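Local coordinates for protein xyloglucanase (Paenibacillus pabuli, PDB 2JEP) that hydrolyses xyloglucan of the plant cell wall, acting as a xyloglucan-specific endo-beta-1,4-glucanase of glycoside hydrolase family 5, at residues Gly364-His369 and Leu373-Asn378. Numbering follows the deposited sequence. Where two conformers were deposited one is given.
Sequences GHNGQH and LFNRSN
Phe374 offers its backbone carbonyl to the side-chain amide of Asn366. Asn366 ND2 donates to Phe374 O at 3.0 Å. The N-H points almost straight at the oxygen (176°), which lies in the amide plane of Asn366. On the acceptor side the donor sits above the carbonyl plane, 39° out of it. CG of Asn366 is anti to its own carbonyl carbon (chi1 -68°), and this turns the amide toward the 374-375 strand. Its OD1 is hydrogen-bonded to Thr382 OG1, so both ends of the amide are held. With an alanine here, Phe374 O would probably lose this donor and Thr382 OG1 its amide partner. Asn375 CB lies over one face of the amide, 3.9 Å from Asn366 ND2. Arg376 N donates to a water at 2.8 Å, and that water donates to Gly364 O at 2.7 Å. The Arg376 chain is extended from CG to NE and brings one guanidinium face over Gly364, with Gly364 CA 3.4 Å above the plane and offset toward its rim. Gly364 N and Arg376 NH2 are both donors and lie 3.2 Å apart without bonding to each other. Asp362 OD1 serves both, by a hydrogen bond from Gly364 N and a salt bridge to Arg376 NH2, while Arg376 NH1 reaches Gly49 O and Gln51 OE1. The contact joins the loop after the eighth barrel strand, 357-362, to the small 374-375/380-381 hairpin, which lies in the connection from that strand to the last helix, 384-393, of the (beta/alpha)8 TIM barrel of family 5 enzymes.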
loop_
_atom_site.group_PDB
_atom_site.type_symbol
_atom_site.label_atom_id
_atom_site.label_comp_id
_atom_site.label_asym_id
_atom_site.label_seq_id
_atom_site.Cartn_x
_atom_site.Cartn_y
_atom_site.Cartn_z
ATOM N N GLY A 364 -2.216 3.193 -13.758
ATOM C CA GLY A 364 -1.896 3.137 -15.165
ATOM C C GLY A 364 -2.992 3.588 -16.087
ATOM O O GLY A 364 -2.769 3.696 -17.300
ATOM N N HIS A 365 -4.187 3.857 -15.551
ATOM C CA HIS A 365 -5.290 4.249 -16.405
ATOM C C HIS A 365 -5.289 5.781 -16.588
ATOM O O HIS A 365 -5.442 6.542 -15.633
ATOM C CB HIS A 365 -6.608 3.771 -15.820
ATOM C CG HIS A 365 -7.789 4.138 -16.648
ATOM N ND1 HIS A 365 -9.007 4.447 -16.090
ATOM C CD2 HIS A 365 -7.944 4.246 -17.987
ATOM C CE1 HIS A 365 -9.861 4.744 -17.055
ATOM N NE2 HIS A 365 -9.243 4.637 -18.211
ATOM N N ASN A 366 -5.123 6.209 -17.843
ATOM C CA ASN A 366 -5.230 7.589 -18.255
ATOM C C ASN A 366 -6.551 7.712 -18.975
ATOM O O ASN A 366 -6.725 7.170 -20.077
ATOM C CB ASN A 366 -4.075 7.940 -19.210
ATOM C CG ASN A 366 -2.734 7.947 -18.501
ATOM O OD1 ASN A 366 -2.446 8.865 -17.761
ATOM N ND2 ASN A 366 -1.958 6.864 -18.649
ATOM N N GLY A 367 -7.495 8.400 -18.354
ATOM C CA GLY A 367 -8.806 8.568 -18.920
ATOM C C GLY A 367 -9.826 8.702 -17.810
ATOM O O GLY A 367 -9.488 8.995 -16.667
ATOM N N GLN A 368 -11.083 8.502 -18.152
ATOM C CA GLN A 368 -12.161 8.772 -17.225
ATOM C C GLN A 368 -12.039 7.866 -15.998
ATOM O O GLN A 368 -12.000 6.644 -16.124
ATOM C CB GLN A 368 -13.528 8.593 -17.895
ATOM C CG GLN A 368 -14.656 8.975 -16.972
ATOM C CD GLN A 368 -16.018 8.815 -17.619
ATOM O OE1 GLN A 368 -16.441 7.694 -17.965
ATOM N NE2 GLN A 368 -16.710 9.930 -17.800
ATOM N N HIS A 369 -11.966 8.486 -14.821
ATOM C CA HIS A 369 -11.846 7.816 -13.542
ATOM C C HIS A 369 -10.456 7.229 -13.301
ATOM O O HIS A 369 -10.272 6.424 -12.384
ATOM C CB HIS A 369 -12.923 6.748 -13.307
ATOM C CG HIS A 369 -14.318 7.184 -13.616
ATOM N ND1 HIS A 369 -15.204 6.373 -14.279
ATOM C CD2 HIS A 369 -14.984 8.334 -13.348
ATOM C CE1 HIS A 369 -16.357 7.012 -14.426
ATOM N NE2 HIS A 369 -16.252 8.205 -13.863
ATOM N N LEU A 373 -0.366 8.926 -13.493
ATOM C CA LEU A 373 0.447 10.098 -13.721
ATOM C C LEU A 373 1.402 9.939 -14.901
ATOM O O LEU A 373 2.034 10.924 -15.314
ATOM C CB LEU A 373 1.284 10.458 -12.488
ATOM C CG LEU A 373 0.548 10.478 -11.149
ATOM C CD1 LEU A 373 1.537 10.792 -10.012
ATOM C CD2 LEU A 373 -0.652 11.447 -11.164
ATOM N N PHE A 374 1.525 8.707 -15.395
ATOM C CA PHE A 374 2.384 8.340 -16.531
ATOM C C PHE A 374 1.579 7.502 -17.511
ATOM O O PHE A 374 0.668 6.786 -17.109
ATOM C CB PHE A 374 3.571 7.498 -16.053
ATOM C CG PHE A 374 4.401 8.169 -15.003
ATOM C CD1 PHE A 374 5.493 8.969 -15.349
ATOM C CD2 PHE A 374 4.130 7.975 -13.663
ATOM C CE1 PHE A 374 6.257 9.582 -14.377
ATOM C CE2 PHE A 374 4.892 8.592 -12.682
ATOM C CZ PHE A 374 5.946 9.396 -13.035
ATOM N N ASN A 375 1.927 7.604 -18.795
ATOM C CA ASN A 375 1.404 6.682 -19.794
ATOM C C ASN A 375 2.434 5.564 -19.929
ATOM O O ASN A 375 3.574 5.779 -20.335
ATOM C CB ASN A 375 1.072 7.346 -21.135
ATOM C CG ASN A 375 0.514 6.348 -22.144
ATOM O OD1 ASN A 375 1.133 5.320 -22.393
ATOM N ND2 ASN A 375 -0.655 6.633 -22.711
ATOM N N ARG A 376 2.010 4.381 -19.490
ATOM C CA ARG A 376 2.893 3.231 -19.459
ATOM C C ARG A 376 3.177 2.669 -20.845
ATOM O O ARG A 376 4.131 1.975 -21.030
ATOM C CB ARG A 376 2.324 2.169 -18.540
ATOM C CG ARG A 376 2.216 2.663 -17.119
ATOM C CD ARG A 376 1.796 1.624 -16.098
ATOM N NE ARG A 376 1.518 2.270 -14.811
ATOM C CZ ARG A 376 1.056 1.635 -13.737
ATOM N NH1 ARG A 376 0.961 0.322 -13.716
ATOM N NH2 ARG A 376 0.702 2.309 -12.666
ATOM N N SER A 377 2.365 3.000 -21.830
ATOM C CA SER A 377 2.685 2.614 -23.209
ATOM C C SER A 377 3.900 3.287 -23.786
ATOM O O SER A 377 4.524 2.689 -24.653
ATOM C CB SER A 377 1.523 2.954 -24.112
ATOM O OG SER A 377 0.469 2.144 -23.739
ATOM N N ASN A 378 4.239 4.523 -23.367
ATOM C CA ASN A 378 5.453 5.231 -23.868
ATOM C C ASN A 378 6.350 5.925 -22.858
ATOM O O ASN A 378 7.237 6.697 -23.251
ATOM C CB ASN A 378 5.125 6.169 -25.036
ATOM C CG ASN A 378 4.218 7.283 -24.650
ATOM O OD1 ASN A 378 3.608 7.958 -25.507
ATOM N ND2 ASN A 378 4.117 7.512 -23.377
HETATM O O HOH W 1 -0.697 3.882 -19.044
#